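Local coordinates for protein transcriptional regulator, LacI family (Burkholderia phymatum, PDB 2RGY) that probably regulates transcription as a LacI-family regulator, with a small effector, likely a sugar or related molecule, modulating its binding to DNA, at residues Gly20-Tyr23 / Gly24-Lys28; Ala56-Ala59 / Val60-Leu63; Glu246-Gln249 / Asn250-Trp254. All coordinates share one frame; numbering follows the deposited sequence.

Interaction 1: Gly20-Tyr23 / Gly24-Lys28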
# COMPACT_ATOMS: atom_id res chain seq x y z
N GLY A 20 -2.39 -0.66 -2.23
CA GLY A 20 -1.73 -0.51 -3.51
C GLY A 20 -1.09 0.87 -3.50
O GLY A 20 -1.76 1.83 -3.12
N SER A 21 0.17 0.98 -3.89
CA SER A 21 0.83 2.29 -3.89
C SER A 21 0.19 3.26 -4.89
O SER A 21 0.40 4.47 -4.83
CB SER A 21 2.32 2.13 -4.18
OG SER A 21 2.55 1.48 -5.42
N TYR A 22 -0.60 2.71 -5.82
CA TYR A 22 -1.29 3.52 -6.82
C TYR A 22 -2.32 4.39 -6.09
O TYR A 22 -2.37 5.60 -6.27
CB TYR A 22 -1.99 2.61 -7.83
CG TYR A 22 -2.82 3.36 -8.85
CD1 TYR A 22 -2.21 4.06 -9.90
CD2 TYR A 22 -4.20 3.38 -8.76
CE1 TYR A 22 -2.98 4.75 -10.84
CE2 TYR A 22 -4.98 4.06 -9.68
CZ TYR A 22 -4.37 4.75 -10.72
OH TYR A 22 -5.16 5.44 -11.61
N TYR A 23 -3.14 3.76 -5.25
CA TYR A 23 -4.13 4.52 -4.51
C TYR A 23 -3.47 5.35 -3.43
O TYR A 23 -3.96 6.42 -3.08
CB TYR A 23 -5.20 3.59 -3.94
CG TYR A 23 -6.02 2.96 -5.04
CD1 TYR A 23 -6.84 3.74 -5.85
CD2 TYR A 23 -5.91 1.60 -5.33
CE1 TYR A 23 -7.53 3.19 -6.92
CE2 TYR A 23 -6.59 1.03 -6.40
CZ TYR A 23 -7.41 1.84 -7.19
OH TYR A 23 -8.08 1.29 -8.27
N GLY A 24 -2.35 4.87 -2.89
CA GLY A 24 -1.65 5.63 -1.88
C GLY A 24 -1.16 6.94 -2.47
O GLY A 24 -1.17 7.98 -1.80
N THR A 25 -0.73 6.90 -3.73
CA THR A 25 -0.24 8.09 -4.42
C THR A 25 -1.35 9.13 -4.56
O THR A 25 -1.13 10.32 -4.37
CB THR A 25 0.26 7.72 -5.83
OG1 THR A 25 1.30 6.75 -5.72
CG2 THR A 25 0.79 8.96 -6.55
N ILE A 26 -2.54 8.66 -4.90
CA ILE A 26 -3.69 9.53 -5.07
C ILE A 26 -4.06 10.16 -3.74
O ILE A 26 -4.35 11.35 -3.68
CB ILE A 26 -4.88 8.72 -5.63
CG1 ILE A 26 -4.52 8.18 -7.01
CG2 ILE A 26 -6.12 9.58 -5.71
CD1 ILE A 26 -5.52 7.21 -7.56
N LEU A 27 -4.04 9.36 -2.68
CA LEU A 27 -4.36 9.86 -1.34
C LEU A 27 -3.33 10.89 -0.91
O LEU A 27 -3.67 11.96 -0.40
CB LEU A 27 -4.37 8.72 -0.32
CG LEU A 27 -5.28 7.52 -0.59
CD1 LEU A 27 -5.04 6.46 0.46
CD2 LEU A 27 -6.73 7.95 -0.60
N LYS A 28 -2.05 10.57 -1.11
CA LYS A 28 -0.99 11.48 -0.71
C LYS A 28 -1.08 12.83 -1.42
O LYS A 28 -1.06 13.86 -0.76
CB LYS A 28 0.38 10.84 -0.98
CG LYS A 28 1.58 11.72 -0.61
CD LYS A 28 2.90 10.99 -0.95
CE LYS A 28 4.12 11.91 -0.81
NZ LYS A 28 5.39 11.24 -1.28

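Interaction 2: Ala56-Ala59 / Val60-Leu63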
# COMPACT_ATOMS: atom_id res chain seq x y z
N ALA A 56 -19.57 2.01 -4.49
CA ALA A 56 -19.00 3.29 -4.87
C ALA A 56 -20.10 4.36 -4.91
O ALA A 56 -19.88 5.51 -4.53
CB ALA A 56 -18.32 3.18 -6.25
N LEU A 57 -21.28 3.97 -5.39
CA LEU A 57 -22.40 4.90 -5.46
C LEU A 57 -22.75 5.37 -4.05
O LEU A 57 -22.93 6.57 -3.82
CB LEU A 57 -23.62 4.24 -6.10
CG LEU A 57 -23.82 4.26 -7.62
CD1 LEU A 57 -23.60 5.67 -8.14
CD2 LEU A 57 -22.87 3.28 -8.30
N GLU A 58 -22.85 4.43 -3.13
CA GLU A 58 -23.20 4.74 -1.75
C GLU A 58 -22.12 5.60 -1.08
O GLU A 58 -22.43 6.56 -0.37
CB GLU A 58 -23.39 3.44 -0.95
CG GLU A 58 -24.38 2.47 -1.59
CD GLU A 58 -24.52 1.16 -0.81
OE1 GLU A 58 -23.50 0.63 -0.31
OE2 GLU A 58 -25.66 0.65 -0.72
N ALA A 59 -20.86 5.26 -1.30
CA ALA A 59 -19.76 6.01 -0.70
C ALA A 59 -19.73 7.45 -1.20
O ALA A 59 -19.59 8.39 -0.41
CB ALA A 59 -18.45 5.33 -0.99
N VAL A 60 -19.85 7.65 -2.51
CA VAL A 60 -19.83 9.00 -3.06
C VAL A 60 -21.04 9.79 -2.57
O VAL A 60 -20.92 10.97 -2.24
CB VAL A 60 -19.80 9.00 -4.60
CG1 VAL A 60 -19.80 10.42 -5.12
CG2 VAL A 60 -18.55 8.27 -5.09
N ARG A 61 -22.21 9.15 -2.50
CA ARG A 61 -23.40 9.85 -2.01
C ARG A 61 -23.22 10.24 -0.54
O ARG A 61 -23.76 11.24 -0.08
CB ARG A 61 -24.65 8.98 -2.19
CG ARG A 61 -25.12 8.91 -3.65
CD ARG A 61 -26.43 8.13 -3.83
NE ARG A 61 -26.28 6.71 -3.52
CZ ARG A 61 -26.71 5.71 -4.31
NH1 ARG A 61 -27.32 5.96 -5.46
NH2 ARG A 61 -26.53 4.45 -3.92
N PHE A 62 -22.45 9.44 0.19
CA PHE A 62 -22.15 9.67 1.61
C PHE A 62 -21.25 10.91 1.76
O PHE A 62 -21.35 11.65 2.73
CB PHE A 62 -21.45 8.44 2.19
CG PHE A 62 -21.17 8.53 3.66
CD1 PHE A 62 -22.21 8.76 4.57
CD2 PHE A 62 -19.87 8.34 4.15
CE1 PHE A 62 -21.96 8.79 5.95
CE2 PHE A 62 -19.61 8.36 5.54
CZ PHE A 62 -20.67 8.59 6.44
N LEU A 63 -20.36 11.11 0.79
CA LEU A 63 -19.47 12.27 0.80
C LEU A 63 -20.27 13.51 0.46
O LEU A 63 -20.13 14.56 1.09
CB LEU A 63 -18.34 12.09 -0.22
CG LEU A 63 -17.27 11.02 0.06
CD1 LEU A 63 -16.34 10.91 -1.14
CD2 LEU A 63 -16.49 11.39 1.32

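Interaction 3: Glu246-Gln249 / Asn250-Trp254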
# COMPACT_ATOMS: atom_id res chain seq x y z
N GLU A 246 1.24 13.35 -11.03
CA GLU A 246 1.02 14.59 -11.77
C GLU A 246 -0.44 14.84 -12.13
O GLU A 246 -0.94 15.95 -11.96
CB GLU A 246 1.86 14.62 -13.06
CG GLU A 246 3.37 14.60 -12.84
CD GLU A 246 3.96 13.21 -12.97
OE1 GLU A 246 3.58 12.32 -12.17
OE2 GLU A 246 4.78 12.99 -13.88
N LEU A 247 -1.12 13.82 -12.63
CA LEU A 247 -2.52 13.98 -13.00
C LEU A 247 -3.37 14.25 -11.77
O LEU A 247 -4.29 15.06 -11.82
CB LEU A 247 -3.02 12.73 -13.75
CG LEU A 247 -2.53 12.63 -15.21
CD1 LEU A 247 -2.91 11.29 -15.81
CD2 LEU A 247 -3.14 13.77 -16.04
N THR A 248 -3.05 13.59 -10.66
CA THR A 248 -3.80 13.80 -9.43
C THR A 248 -3.57 15.23 -8.94
O THR A 248 -4.51 15.93 -8.58
CB THR A 248 -3.36 12.81 -8.32
OG1 THR A 248 -3.59 11.46 -8.74
CG2 THR A 248 -4.15 13.07 -7.05
N GLN A 249 -2.32 15.65 -8.92
CA GLN A 249 -1.99 16.99 -8.47
C GLN A 249 -2.79 18.02 -9.27
O GLN A 249 -3.38 18.93 -8.70
CB GLN A 249 -0.48 17.23 -8.64
CG GLN A 249 -0.04 18.64 -8.34
CD GLN A 249 1.45 18.80 -8.47
OE1 GLN A 249 2.03 18.54 -9.53
NE2 GLN A 249 2.09 19.22 -7.39
N ASN A 250 -2.82 17.85 -10.58
CA ASN A 250 -3.55 18.76 -11.44
C ASN A 250 -5.08 18.62 -11.34
O ASN A 250 -5.81 19.61 -11.42
CB ASN A 250 -3.07 18.59 -12.89
CG ASN A 250 -1.73 19.27 -13.13
OD1 ASN A 250 -1.68 20.49 -13.36
ND2 ASN A 250 -0.64 18.51 -13.06
N ALA A 251 -5.56 17.40 -11.15
CA ALA A 251 -6.99 17.17 -11.01
C ALA A 251 -7.46 17.86 -9.73
O ALA A 251 -8.49 18.53 -9.72
CB ALA A 251 -7.28 15.67 -10.93
N VAL A 252 -6.70 17.71 -8.65
CA VAL A 252 -7.06 18.32 -7.38
C VAL A 252 -6.90 19.84 -7.41
O VAL A 252 -7.69 20.55 -6.81
CB VAL A 252 -6.24 17.71 -6.23
CG1 VAL A 252 -6.58 18.41 -4.93
CG2 VAL A 252 -6.56 16.22 -6.11
N ARG A 253 -5.89 20.34 -8.11
CA ARG A 253 -5.69 21.79 -8.21
C ARG A 253 -6.85 22.42 -8.98
O ARG A 253 -7.36 23.48 -8.61
CB ARG A 253 -4.37 22.10 -8.90
CG ARG A 253 -3.17 21.90 -7.99
CD ARG A 253 -1.86 22.20 -8.69
NE ARG A 253 -0.74 22.15 -7.75
CZ ARG A 253 0.53 22.30 -8.09
NH1 ARG A 253 0.86 22.51 -9.36
NH2 ARG A 253 1.47 22.26 -7.16
N TRP A 254 -7.28 21.75 -10.05
CA TRP A 254 -8.39 22.23 -10.86
C TRP A 254 -9.62 22.37 -9.98
O TRP A 254 -10.32 23.37 -10.03
CB TRP A 254 -8.69 21.24 -11.99
CG TRP A 254 -9.82 21.67 -12.88
CD1 TRP A 254 -9.76 22.58 -13.89
CD2 TRP A 254 -11.18 21.21 -12.83
NE1 TRP A 254 -11.00 22.72 -14.47
CE2 TRP A 254 -11.89 21.89 -13.83
CE3 TRP A 254 -11.87 20.29 -12.02
CZ2 TRP A 254 -13.27 21.69 -14.06
CZ3 TRP A 254 -13.24 20.08 -12.25
CH2 TRP A 254 -13.92 20.78 -13.26

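Interaction 1: Gly20-Tyr23 / Gly24-Lys28
Gly20 to Lys28 run without a break into the first turns of helix 21-36, and the backbone bonds start at once: Gly24 N gives its hydrogen to Gly20 O at 3.1 Å. Gly20 is the N-cap, and its positive phi of 103° suits glycine, because a CB would be pressed against the preceding carbonyl oxygen. The next carbonyl, Ser21 O, takes two donors from Thr25, reaching it from opposite faces of the carbonyl plane: the backbone N at 2.9 Å and the hydroxyl OG1 at 2.6 Å. A chi1 of -58° turns OG1 of Thr25 back toward the preceding turn, a bond to the helix's own backbone that gives the threonine hydroxyl an acceptor. Tyr23 O receives Leu27 N, and CG of Leu27 lies against that same oxygen at 3.0 Å, whereas the bond from Ile26 N to Tyr22 O is weak. Ile26 is the apolar partner of both tyrosines. Its CD1 meets Tyr22 CE2 at 3.8 Å and Tyr23 CD1 at 4.1 Å, the side chain lying alongside that of Tyr23. The two rings also meet: an edge of Tyr22 is directed at the face of Tyr23, with Tyr22 CD2 3.7 Å above that ring plane, over its centre. Gly24 is buried and offers backbone alone. Thr25 and Ile26 rest on helix 244-260, while Phe19 of the second subunit packs on Ser21 and Thr25. Tyr22 reaches Asn97 and, with Ser21, Asp227 on loops. This is the capped N-terminal start of the helix in a beta-alpha-beta unit, strand 10-14, helix 21-36 and strand 40-44, as in the N-terminal subdomain of the periplasmic-binding-protein-like fold.

Interaction 2: Ala56-Ala59 / Val60-Leu63
Ala56 and Val60, Leu57 and Arg61 meet one turn apart within helix 52-65, a local contact on a helix that flanks the parallel sheet of the periplasmic-binding-protein-like fold. Regular backbone bonds join the turns: Val60 N to Ala56 O at 2.9 Å, Arg61 N to Leu57 O at 3.0 Å and Phe62 N to Glu58 O at 2.9 Å. Ala56 and Ala59, with Val60 and Leu63, form the face that settles on Phe14 of strand 10-14; the two alanines bring little bulk between the backbone and Phe14, while Val60 and Leu63 fill in beside them. Val60 also touches Leu86 of helix 80-89. Phe62, with CG anti to the backbone N (chi1 -177°), leads away from the preceding turn and stacks on His40 of the second subunit, whose NE2 bonds Phe62 O. Glu58 and Arg61 carry the charged groups here but make no salt bridge, OE2 and NH2 being 5.0 Å apart; Glu58 OE2 has a weak hydrogen bond to Ser50 OG, and Arg61 NH2 a long, weak ion pair with Glu54 OE1. Arg61 bends at chi3 (-66°), bringing its guanidinium back over the previous turn. There Leu57 CB covers one face, 3.6 Å from NH2, while Glu58 CG approaches the edge at 3.7 Å from NH2.

Interaction 3: Glu246-Gln249 / Asn250-Trp254
Glu246 meets Asn250 through its carbonyl oxygen, which accepts two hydrogens of that residue: from the backbone N at 3.0 Å and from the amide ND2 at 2.8 Å, arriving from opposite faces of the carbonyl plane. A chi1 of -78° swings the Asn250 amide back along the helix to meet this oxygen, which sits nearly in the amide plane; OD1 is left to take Phe267 N, so both the oxygen and the nitrogen of this buried amide have a partner. Leu247 follows, its O bonded by Ala251 N at 2.7 Å, with its side chain turned to Pro110 and Phe270. Thr248 O takes Val252 N, while CG2 lies beside Val252 CG2 at 4.1 Å and OG1 bonds back to Thr244 O, which lets a hydroxyl sit in a buried place. Last comes Gln249. With chi1 at 174° and an extended chain, it runs alongside Arg253. Its amide stacks over one face of the Arg253 guanidinium, the planes 25° apart and NE2 3.1 Å from NH2. These two nitrogens are both donors and do not bond each other; Glu33 takes both groups instead, in a hydrogen bond from NE2 and a salt bridge from Arg253 NE, which probably offsets the close approach. Thr248 and Val252 face helix 21-36, Ala251 touches strands 93-96 and 107-108, and helix 244-260 packs beside that helix and against these strands.

In the fold
From the N terminus the three contacts come in series, each within a single helix, so none closes a long loop and none nests in or crosses another. Interaction 1 opens helix 21-36, and interaction 2 follows on helix 52-65, their centres 19 Å apart; both touch the second subunit. Interaction 2 joins its helix to strands 10-14 and 40-44 and to helix 80-89. Interaction 3 comes much later, after the chain has formed most of the second sheet. Helix 244-260 returns to the first sheet between strands 238-241 and 273-275 of the second, and there interactions 1 and 3 touch, Ile26 O lying 3.8 Å from Thr248 CG2, which brings helices 21-36 and 244-260 together beside the first sheet.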